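Local coordinates for protein GCN5-related N-acetyltransferase (Anabaena variabilis, PDB 2OZG) that binds coenzyme A and probably transfers acetyl groups from acetyl-CoA to amine substrates, perhaps aminoglycosides, as a member of the GCN5-related N-acetyltransferase family, at residues S136-T144 / I256-D267; R184-T195 / L229-L237. One frame throughout, in Å; residues are numbered along the deposited sequence.

Contact 1 of 2, residues S136-T144 / I256-D267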
loop_
_atom_site.group_PDB
_atom_site.type_symbol
_atom_site.label_atom_id
_atom_site.label_comp_id
_atom_site.label_asym_id
_atom_site.label_seq_id
_atom_site.Cartn_x
_atom_site.Cartn_y
_atom_site.Cartn_z
ATOM N N SER A 136 6.252 -29.368 6.987
ATOM C CA SER A 136 5.700 -28.025 6.863
ATOM C C SER A 136 5.459 -27.279 8.160
ATOM O O SER A 136 5.361 -27.879 9.226
ATOM C CB SER A 136 4.372 -28.122 6.107
ATOM O OG SER A 136 4.580 -28.727 4.829
ATOM N N SER A 137 5.439 -25.940 8.047
ATOM C CA SER A 137 4.993 -25.058 9.122
ATOM C C SER A 137 4.224 -24.010 8.340
ATOM O O SER A 137 4.602 -23.658 7.224
ATOM C CB SER A 137 6.124 -24.410 9.921
ATOM O OG SER A 137 6.981 -23.677 9.043
ATOM N N CYS A 138 3.146 -23.530 8.934
ATOM C CA CYS A 138 2.205 -22.642 8.251
ATOM C C CYS A 138 1.565 -21.733 9.280
ATOM O O CYS A 138 1.076 -22.219 10.316
ATOM C CB CYS A 138 1.109 -23.498 7.608
ATOM S SG CYS A 138 0.072 -22.648 6.586
ATOM N N VAL A 139 1.568 -20.444 8.982
ATOM C CA VAL A 139 0.919 -19.438 9.794
ATOM C C VAL A 139 -0.354 -19.020 9.084
ATOM O O VAL A 139 -0.333 -18.573 7.950
ATOM C CB VAL A 139 1.818 -18.196 10.037
ATOM C CG1 VAL A 139 1.051 -17.195 10.861
ATOM C CG2 VAL A 139 3.047 -18.619 10.803
ATOM N N TRP A 140 -1.467 -19.264 9.768
ATOM C CA TRP A 140 -2.774 -18.910 9.310
ATOM C C TRP A 140 -3.229 -17.623 9.942
ATOM O O TRP A 140 -2.820 -17.321 11.030
ATOM C CB TRP A 140 -3.770 -20.000 9.720
ATOM C CG TRP A 140 -3.629 -21.228 8.889
ATOM C CD1 TRP A 140 -2.748 -22.226 9.077
ATOM C CD2 TRP A 140 -4.377 -21.555 7.703
ATOM N NE1 TRP A 140 -2.911 -23.173 8.107
ATOM C CE2 TRP A 140 -3.913 -22.797 7.254
ATOM C CE3 TRP A 140 -5.413 -20.945 7.022
ATOM C CZ2 TRP A 140 -4.429 -23.437 6.107
ATOM C CZ3 TRP A 140 -5.957 -21.595 5.886
ATOM C CH2 TRP A 140 -5.442 -22.834 5.451
ATOM N N GLU A 141 -4.117 -16.893 9.277
ATOM C CA GLU A 141 -4.653 -15.697 9.879
ATOM C C GLU A 141 -6.117 -15.629 9.580
ATOM O O GLU A 141 -6.552 -16.165 8.560
ATOM C CB GLU A 141 -3.994 -14.428 9.320
ATOM C CG GLU A 141 -4.383 -14.070 7.936
ATOM C CD GLU A 141 -3.808 -12.708 7.546
ATOM O OE1 GLU A 141 -2.572 -12.616 7.502
ATOM O OE2 GLU A 141 -4.597 -11.745 7.295
ATOM N N ILE A 142 -6.866 -14.917 10.417
ATOM C CA ILE A 142 -8.289 -14.781 10.195
ATOM C C ILE A 142 -8.865 -13.573 10.891
ATOM O O ILE A 142 -8.438 -13.241 12.015
ATOM C CB ILE A 142 -8.992 -16.050 10.718
ATOM C CG1 ILE A 142 -10.469 -16.057 10.378
ATOM C CG2 ILE A 142 -8.850 -16.199 12.255
ATOM C CD1 ILE A 142 -11.149 -17.376 10.715
ATOM N N PRO A 143 -9.843 -12.893 10.235
ATOM C CA PRO A 143 -10.531 -11.825 10.954
ATOM C C PRO A 143 -11.421 -12.403 12.065
ATOM O O PRO A 143 -12.227 -13.336 11.838
ATOM C CB PRO A 143 -11.304 -11.078 9.870
ATOM C CG PRO A 143 -11.351 -11.992 8.654
ATOM C CD PRO A 143 -10.278 -13.022 8.824
ATOM N N THR A 144 -11.272 -11.838 13.264
ATOM C CA THR A 144 -11.951 -12.345 14.439
ATOM C C THR A 144 -13.454 -12.337 14.258
ATOM O O THR A 144 -14.126 -13.252 14.684
ATOM C CB THR A 144 -11.587 -11.520 15.698
ATOM O OG1 THR A 144 -10.196 -11.207 15.727
ATOM C CG2 THR A 144 -11.885 -12.284 16.950
ATOM N N ILE A 256 -10.000 -7.348 19.163
ATOM C CA ILE A 256 -8.950 -7.877 18.282
ATOM C C ILE A 256 -9.447 -7.958 16.838
ATOM O O ILE A 256 -10.366 -8.650 16.572
ATOM C CB ILE A 256 -8.591 -9.278 18.737
ATOM C CG1 ILE A 256 -8.005 -9.278 20.163
ATOM C CG2 ILE A 256 -7.623 -9.979 17.766
ATOM C CD1 ILE A 256 -6.724 -8.431 20.267
ATOM N N ASP A 257 -8.746 -7.331 15.906
ATOM C CA ASP A 257 -9.108 -7.388 14.479
ATOM C C ASP A 257 -8.755 -8.718 13.777
ATOM O O ASP A 257 -9.537 -9.243 13.004
ATOM C CB ASP A 257 -8.352 -6.290 13.724
ATOM C CG ASP A 257 -8.683 -4.890 14.243
ATOM O OD1 ASP A 257 -9.870 -4.649 14.508
ATOM O OD2 ASP A 257 -7.746 -4.074 14.407
ATOM N N LYS A 258 -7.582 -9.254 14.069
ATOM C CA LYS A 258 -7.072 -10.451 13.389
ATOM C C LYS A 258 -6.429 -11.418 14.356
ATOM O O LYS A 258 -5.776 -10.982 15.317
ATOM C CB LYS A 258 -6.017 -9.931 12.399
ATOM C CG LYS A 258 -5.365 -10.886 11.539
ATOM C CD LYS A 258 -4.472 -10.180 10.481
ATOM C CE LYS A 258 -5.297 -9.564 9.345
ATOM N NZ LYS A 258 -4.424 -9.170 8.190
ATOM N N VAL A 259 -6.594 -12.717 14.094
ATOM C CA VAL A 259 -5.964 -13.750 14.883
ATOM C C VAL A 259 -5.091 -14.596 13.961
ATOM O O VAL A 259 -5.486 -14.913 12.801
ATOM C CB VAL A 259 -6.974 -14.716 15.541
ATOM C CG1 VAL A 259 -6.229 -15.847 16.262
ATOM C CG2 VAL A 259 -7.892 -13.994 16.508
ATOM N N THR A 260 -3.897 -14.942 14.454
ATOM C CA THR A 260 -3.030 -15.887 13.755
ATOM C C THR A 260 -2.719 -17.098 14.624
ATOM O O THR A 260 -2.706 -17.026 15.863
ATOM C CB THR A 260 -1.652 -15.265 13.375
ATOM O OG1 THR A 260 -0.906 -14.990 14.576
ATOM C CG2 THR A 260 -1.810 -14.001 12.602
ATOM N N TRP A 261 -2.540 -18.226 13.961
ATOM C CA TRP A 261 -2.107 -19.451 14.625
ATOM C C TRP A 261 -1.284 -20.286 13.662
ATOM O O TRP A 261 -1.433 -20.175 12.414
ATOM C CB TRP A 261 -3.302 -20.255 15.155
ATOM C CG TRP A 261 -4.107 -20.986 14.146
ATOM C CD1 TRP A 261 -4.117 -22.330 13.974
ATOM C CD2 TRP A 261 -5.070 -20.463 13.178
ATOM N NE1 TRP A 261 -4.990 -22.673 12.970
ATOM C CE2 TRP A 261 -5.551 -21.556 12.445
ATOM C CE3 TRP A 261 -5.526 -19.180 12.841
ATOM C CZ2 TRP A 261 -6.535 -21.419 11.440
ATOM C CZ3 TRP A 261 -6.447 -19.044 11.839
ATOM C CH2 TRP A 261 -6.938 -20.140 11.155
ATOM N N LYS A 262 -0.531 -21.221 14.213
ATOM C CA LYS A 262 0.272 -22.147 13.389
ATOM C C LYS A 262 -0.421 -23.506 13.347
ATOM O O LYS A 262 -0.912 -23.986 14.338
ATOM C CB LYS A 262 1.694 -22.272 13.920
ATOM C CG LYS A 262 2.409 -20.925 13.814
ATOM C CD LYS A 262 3.871 -20.992 14.287
ATOM C CE LYS A 262 4.733 -21.796 13.350
ATOM N NZ LYS A 262 6.112 -21.753 13.912
ATOM N N SER A 263 -0.495 -24.062 12.156
ATOM C CA SER A 263 -1.084 -25.300 11.928
ATOM C C SER A 263 -0.383 -25.987 10.729
ATOM O O SER A 263 0.750 -25.675 10.310
ATOM C CB SER A 263 -2.567 -25.087 11.672
ATOM O OG SER A 263 -3.244 -26.287 11.784
ATOM N N SER A 264 -1.065 -27.002 10.268
ATOM C CA SER A 264 -0.710 -27.705 9.097
ATOM C C SER A 264 -1.114 -26.886 7.880
ATOM O O SER A 264 -2.017 -26.016 7.955
ATOM C CB SER A 264 -1.573 -28.943 9.031
ATOM O OG SER A 264 -1.252 -29.554 7.802
ATOM N N VAL A 265 -0.554 -27.219 6.736
ATOM C CA VAL A 265 -0.942 -26.517 5.516
ATOM C C VAL A 265 -2.384 -26.883 5.169
ATOM O O VAL A 265 -3.130 -26.050 4.694
ATOM C CB VAL A 265 0.074 -26.790 4.405
ATOM C CG1 VAL A 265 -0.273 -26.019 3.175
ATOM C CG2 VAL A 265 1.484 -26.331 4.881
ATOM N N ILE A 266 -2.785 -28.128 5.424
ATOM C CA ILE A 266 -4.159 -28.524 5.286
ATOM C C ILE A 266 -4.763 -28.495 6.693
ATOM O O ILE A 266 -5.003 -29.517 7.308
ATOM C CB ILE A 266 -4.322 -29.933 4.664
ATOM C CG1 ILE A 266 -3.518 -30.028 3.389
ATOM C CG2 ILE A 266 -5.817 -30.163 4.323
ATOM C CD1 ILE A 266 -4.143 -29.281 2.306
ATOM N N ASP A 267 -4.998 -27.306 7.197
ATOM C CA ASP A 267 -5.472 -27.168 8.545
ATOM C C ASP A 267 -6.906 -27.704 8.731
ATOM O O ASP A 267 -7.815 -27.332 8.020
ATOM C CB ASP A 267 -5.382 -25.703 8.940
ATOM C CG ASP A 267 -6.219 -25.366 10.154
ATOM O OD1 ASP A 267 -5.776 -25.618 11.273
ATOM O OD2 ASP A 267 -7.321 -24.799 9.964
HETATM O O HOH W 1 2.985 -24.899 11.791
HETATM O O HOH W 2 -1.940 -9.902 6.085
#

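Contact 2 of 2, residues R184-T195 / L229-L237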
loop_
_atom_site.group_PDB
_atom_site.type_symbol
_atom_site.label_atom_id
_atom_site.label_comp_id
_atom_site.label_asym_id
_atom_site.label_seq_id
_atom_site.Cartn_x
_atom_site.Cartn_y
_atom_site.Cartn_z
ATOM N N ARG A 184 9.792 -31.729 22.393
ATOM C CA ARG A 184 10.554 -30.514 22.600
ATOM C C ARG A 184 11.753 -30.487 23.569
ATOM O O ARG A 184 11.686 -30.926 24.704
ATOM C CB ARG A 184 9.613 -29.425 23.105
ATOM C CG ARG A 184 8.655 -28.852 22.099
ATOM C CD ARG A 184 7.580 -28.002 22.796
ATOM N NE ARG A 184 6.704 -27.383 21.784
ATOM C CZ ARG A 184 5.564 -26.744 22.021
ATOM N NH1 ARG A 184 5.109 -26.627 23.251
ATOM N NH2 ARG A 184 4.874 -26.233 20.999
ATOM N N HIS A 185 12.811 -29.859 23.099
ATOM C CA HIS A 185 13.957 -29.551 23.917
ATOM C C HIS A 185 13.440 -28.435 24.822
ATOM O O HIS A 185 12.537 -27.653 24.424
ATOM C CB HIS A 185 15.106 -29.017 23.035
ATOM C CG HIS A 185 16.391 -28.824 23.744
ATOM N ND1 HIS A 185 16.698 -27.676 24.454
ATOM C CD2 HIS A 185 17.479 -29.621 23.826
ATOM C CE1 HIS A 185 17.906 -27.789 24.966
ATOM N NE2 HIS A 185 18.411 -28.953 24.591
ATOM N N PRO A 186 13.940 -28.391 26.058
ATOM C CA PRO A 186 13.630 -27.333 26.997
ATOM C C PRO A 186 13.691 -25.904 26.406
ATOM O O PRO A 186 12.912 -25.044 26.809
ATOM C CB PRO A 186 14.649 -27.559 28.104
ATOM C CG PRO A 186 14.886 -29.023 28.098
ATOM C CD PRO A 186 14.743 -29.466 26.666
ATOM N N ALA A 187 14.563 -25.671 25.431
ATOM C CA ALA A 187 14.727 -24.355 24.825
ATOM C C ALA A 187 13.506 -23.910 24.063
ATOM O O ALA A 187 13.258 -22.694 23.916
ATOM C CB ALA A 187 15.938 -24.389 23.852
ATOM N N ILE A 188 12.768 -24.881 23.534
ATOM C CA ILE A 188 11.566 -24.583 22.749
ATOM C C ILE A 188 10.507 -24.017 23.698
ATOM O O ILE A 188 9.855 -23.012 23.431
ATOM C CB ILE A 188 10.972 -25.828 22.058
ATOM C CG1 ILE A 188 12.007 -26.646 21.255
ATOM C CG2 ILE A 188 9.810 -25.463 21.206
ATOM C CD1 ILE A 188 12.593 -26.037 20.084
ATOM N N TRP A 189 10.329 -24.698 24.815
ATOM C CA TRP A 189 9.421 -24.247 25.837
ATOM C C TRP A 189 9.851 -22.866 26.362
ATOM O O TRP A 189 9.013 -22.032 26.638
ATOM C CB TRP A 189 9.380 -25.249 26.980
ATOM C CG TRP A 189 8.614 -26.475 26.671
ATOM C CD1 TRP A 189 9.104 -27.723 26.497
ATOM C CD2 TRP A 189 7.196 -26.576 26.552
ATOM N NE1 TRP A 189 8.080 -28.602 26.260
ATOM C CE2 TRP A 189 6.895 -27.924 26.296
ATOM C CE3 TRP A 189 6.147 -25.654 26.640
ATOM C CZ2 TRP A 189 5.589 -28.383 26.160
ATOM C CZ3 TRP A 189 4.845 -26.105 26.460
ATOM C CH2 TRP A 189 4.582 -27.461 26.222
ATOM N N GLN A 190 11.157 -22.681 26.573
ATOM C CA GLN A 190 11.715 -21.386 26.969
ATOM C C GLN A 190 11.316 -20.262 26.035
ATOM O O GLN A 190 10.924 -19.169 26.465
ATOM C CB GLN A 190 13.240 -21.458 26.969
ATOM C CG GLN A 190 13.855 -22.189 28.145
ATOM C CD GLN A 190 13.806 -21.434 29.415
ATOM O OE1 GLN A 190 13.510 -20.240 29.452
ATOM N NE2 GLN A 190 14.134 -22.121 30.489
ATOM N N GLY A 191 11.467 -20.511 24.747
ATOM C CA GLY A 191 11.122 -19.512 23.746
ATOM C C GLY A 191 9.676 -19.158 23.812
ATOM O O GLY A 191 9.337 -17.999 23.687
ATOM N N LEU A 192 8.818 -20.152 24.041
ATOM C CA LEU A 192 7.371 -19.927 24.154
ATOM C C LEU A 192 6.973 -19.104 25.346
ATOM O O LEU A 192 6.011 -18.383 25.323
ATOM C CB LEU A 192 6.633 -21.254 24.267
ATOM C CG LEU A 192 6.508 -22.073 22.981
ATOM C CD1 LEU A 192 6.039 -23.472 23.297
ATOM C CD2 LEU A 192 5.591 -21.404 21.990
ATOM N N ASN A 193 7.705 -19.260 26.421
ATOM C CA ASN A 193 7.447 -18.504 27.637
ATOM C C ASN A 193 8.116 -17.104 27.597
ATOM O O ASN A 193 7.968 -16.297 28.510
ATOM C CB ASN A 193 7.938 -19.357 28.801
ATOM C CG ASN A 193 7.449 -18.878 30.112
ATOM O OD1 ASN A 193 6.252 -18.766 30.349
ATOM N ND2 ASN A 193 8.375 -18.587 30.997
ATOM N N ARG A 194 8.827 -16.794 26.522
ATOM C CA ARG A 194 9.573 -15.555 26.452
ATOM C C ARG A 194 8.844 -14.487 25.677
ATOM O O ARG A 194 8.373 -14.722 24.547
ATOM C CB ARG A 194 10.897 -15.840 25.765
ATOM C CG ARG A 194 11.888 -14.673 25.635
ATOM C CD ARG A 194 13.097 -15.210 24.819
ATOM N NE ARG A 194 13.842 -16.258 25.537
ATOM C CZ ARG A 194 14.521 -17.260 24.962
ATOM N NH1 ARG A 194 14.534 -17.416 23.638
ATOM N NH2 ARG A 194 15.166 -18.127 25.729
ATOM N N THR A 195 8.752 -13.310 26.274
ATOM C CA THR A 195 8.142 -12.179 25.612
ATOM C C THR A 195 8.935 -10.897 25.865
ATOM O O THR A 195 9.757 -10.808 26.778
ATOM C CB THR A 195 6.721 -11.896 26.181
ATOM O OG1 THR A 195 6.813 -11.712 27.593
ATOM C CG2 THR A 195 5.769 -13.054 25.895
ATOM N N LEU A 229 -3.923 -10.879 17.714
ATOM C CA LEU A 229 -3.716 -11.828 18.751
ATOM C C LEU A 229 -2.945 -12.929 18.088
ATOM O O LEU A 229 -3.411 -13.538 17.108
ATOM C CB LEU A 229 -5.055 -12.296 19.296
ATOM C CG LEU A 229 -5.013 -13.284 20.467
ATOM C CD1 LEU A 229 -6.288 -13.152 21.329
ATOM C CD2 LEU A 229 -4.780 -14.707 20.073
ATOM N N ARG A 230 -1.749 -13.185 18.583
ATOM C CA ARG A 230 -0.882 -14.205 17.936
ATOM C C ARG A 230 -0.824 -15.446 18.814
ATOM O O ARG A 230 -0.243 -15.404 19.906
ATOM C CB ARG A 230 0.520 -13.642 17.732
ATOM C CG ARG A 230 0.589 -12.285 17.013
ATOM C CD ARG A 230 2.057 -11.846 16.826
ATOM N NE ARG A 230 2.177 -10.502 16.258
ATOM C CZ ARG A 230 2.229 -10.249 14.948
ATOM N NH1 ARG A 230 2.084 -11.210 14.069
ATOM N NH2 ARG A 230 2.347 -9.005 14.508
ATOM N N ILE A 231 -1.442 -16.546 18.361
ATOM C CA ILE A 231 -1.421 -17.785 19.084
ATOM C C ILE A 231 -0.085 -18.483 18.791
ATOM O O ILE A 231 0.175 -18.879 17.664
ATOM C CB ILE A 231 -2.607 -18.683 18.702
ATOM C CG1 ILE A 231 -3.947 -18.022 19.086
ATOM C CG2 ILE A 231 -2.496 -20.025 19.388
ATOM C CD1 ILE A 231 -5.199 -18.727 18.552
ATOM N N ARG A 232 0.754 -18.674 19.807
ATOM C CA ARG A 232 2.062 -19.319 19.571
ATOM C C ARG A 232 2.056 -20.803 19.808
ATOM O O ARG A 232 2.907 -21.490 19.270
ATOM C CB ARG A 232 3.176 -18.677 20.367
ATOM C CG ARG A 232 2.878 -18.489 21.811
ATOM C CD ARG A 232 4.027 -17.810 22.602
ATOM N NE ARG A 232 4.341 -16.459 22.157
ATOM C CZ ARG A 232 5.368 -15.748 22.642
ATOM N NH1 ARG A 232 6.172 -16.260 23.569
ATOM N NH2 ARG A 232 5.601 -14.545 22.214
ATOM N N ASP A 233 1.105 -21.323 20.579
ATOM C CA ASP A 233 1.025 -22.762 20.767
ATOM C C ASP A 233 -0.405 -23.049 21.190
ATOM O O ASP A 233 -1.047 -22.222 21.802
ATOM C CB ASP A 233 2.020 -23.219 21.851
ATOM C CG ASP A 233 2.196 -24.717 21.915
ATOM O OD1 ASP A 233 1.897 -25.410 20.900
ATOM O OD2 ASP A 233 2.700 -25.188 22.985
ATOM N N TRP A 234 -0.920 -24.196 20.781
ATOM C CA TRP A 234 -2.254 -24.587 21.168
ATOM C C TRP A 234 -2.295 -26.102 21.123
ATOM O O TRP A 234 -1.516 -26.722 20.377
ATOM C CB TRP A 234 -3.327 -23.980 20.236
ATOM C CG TRP A 234 -3.084 -24.330 18.734
ATOM C CD1 TRP A 234 -2.379 -23.599 17.863
ATOM C CD2 TRP A 234 -3.535 -25.486 18.012
ATOM N NE1 TRP A 234 -2.363 -24.199 16.660
ATOM C CE2 TRP A 234 -3.039 -25.383 16.733
ATOM C CE3 TRP A 234 -4.252 -26.625 18.356
ATOM C CZ2 TRP A 234 -3.266 -26.344 15.772
ATOM C CZ3 TRP A 234 -4.464 -27.572 17.440
ATOM C CH2 TRP A 234 -3.960 -27.455 16.143
ATOM N N VAL A 235 -3.236 -26.661 21.902
ATOM C CA VAL A 235 -3.549 -28.058 21.892
ATOM C C VAL A 235 -5.081 -28.248 21.961
ATOM O O VAL A 235 -5.766 -27.577 22.733
ATOM C CB VAL A 235 -2.824 -28.848 23.029
ATOM C CG1 VAL A 235 -3.479 -30.208 23.287
ATOM C CG2 VAL A 235 -1.345 -29.012 22.708
ATOM N N THR A 236 -5.605 -29.141 21.107
ATOM C CA THR A 236 -7.044 -29.516 21.104
ATOM C C THR A 236 -7.102 -31.029 20.932
ATOM O O THR A 236 -6.754 -31.573 19.851
ATOM C CB THR A 236 -7.880 -28.769 20.030
ATOM O OG1 THR A 236 -7.342 -29.018 18.744
ATOM C CG2 THR A 236 -7.808 -27.270 20.267
ATOM N N LEU A 237 -7.475 -31.730 22.004
ATOM C CA LEU A 237 -7.479 -33.201 21.960
ATOM C C LEU A 237 -8.815 -33.799 21.545
ATOM O O LEU A 237 -8.871 -34.965 21.167
ATOM C CB LEU A 237 -7.040 -33.818 23.276
ATOM C CG LEU A 237 -5.650 -33.440 23.774
ATOM C CD1 LEU A 237 -5.380 -34.112 25.117
ATOM C CD2 LEU A 237 -4.591 -33.825 22.752
#

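Contact 1 of 2, residues S136-T144 / I256-D267
Trp140 and Trp261 meet at the centre of an antiparallel ladder that joins strand 132-143 to strand 258-263 of the second GNAT-family region. CB of Trp140 sits over the six-membered ring of Trp261 in a CH-pi contact, 3.3 Å from the ring centroid and only 5° off its normal. The two indoles themselves lie nearly parallel but slid apart, with little overlap. Beside them, CG2 of Ile142 packs 3.7 Å from CZ3 of Trp261, a branched side chain well suited to a buried strand. Trp140 and Trp261 form an antiparallel hydrogen-bonded pair, with Trp140 N giving a 2.8 Å bond to Trp261 O. With CG anti to its carbonyl carbon (chi1 -74°), the Trp140 indole reaches along the chain toward Ser264-Asp267, where NE1 donates to Ser264 O (3.0 Å), near the ring plane. CB of Asp267 lies over one indole face. Replacing Trp140 by an alanine is likely to leave Ser264 O without its indole donor and open a gap beside CB of Asp267. On the sheet face of Val139 and Thr260 the chemistry turns polar: Glu141 OE2 and Lys258 NZ form a 2.7 Å salt bridge, while Arg281 takes Glu141 OE1. Where the ladder runs out, Thr144 N donates to Asp257 O, and Thr144 OG1 donates to Ile256 O at 2.7 Å, from above the carbonyl plane.

Contact 2 of 2, residues R184-T195 / L229-L237
Arg184 meets Asp233 end-on, NH1 donating to OD2 (2.8 Å) and NH2 to OD1 (3.1 Å), in the tightly packed half of this contact between helix 186-192 and strand 227-236. Both oxygens lie near the guanidinium plane, yet the carboxylate is turned by 59° against it and is gripped from above its own plane. The Arg184 chain, extended from CG to NE, spans the distance to the strand. Leu192 fills the space beside this buried charge pair: CD1 lies over a face of the Arg184 guanidinium and 3.8 Å from Asp233 OD2, while CD2 rests 4.0 Å from CD of Arg232. Asp394 and Tyr215 give Arg184 NH2 and Asp233 OD2 further partners, which probably favours the charged forms. The other half is nearer solvent and its apolar packing is thinner, though Arg232 is firmly bonded. There Arg232 bends at chi3 (62°), bringing NH1 to the last helical turn and following loop, where it donates to Leu192 O (2.8 Å) and, almost straight, to Arg194 O (2.9 Å). A long cation suits this place because a single nitrogen can reach both carbonyls; CG2 of Thr195 only brushes the guanidinium, at 4.0 Å from NH2. Arg232 and Asp233 form a classic beta bulge opposite Ile217, so both side chains face the helix, while strand 211-222 pairs alongside, helix 239-250 packs on Ile231 and helix 165-177 on Val235.

Contact 1 is the more deeply buried: two neighbouring strands share a ladder of backbone bonds, and its indoles and aliphatic groups pack on one face. Contact 2 is partly buried and sets a helix against a strand, so side chains, chiefly arginines with a carboxylate and carbonyl groups, do most of the joining. The two share a sheet, because strand 258-263 pairs with strand 132-143 on one side and, in parallel, with strand 227-236 on the other. Thr260 O and Ile231 N, 2.8 Å apart, probably bond across that second edge, and Trp234 NE1 probably donates to Lys262 O. Along the chain, contact 2 is nested within the loop that contact 1 closes.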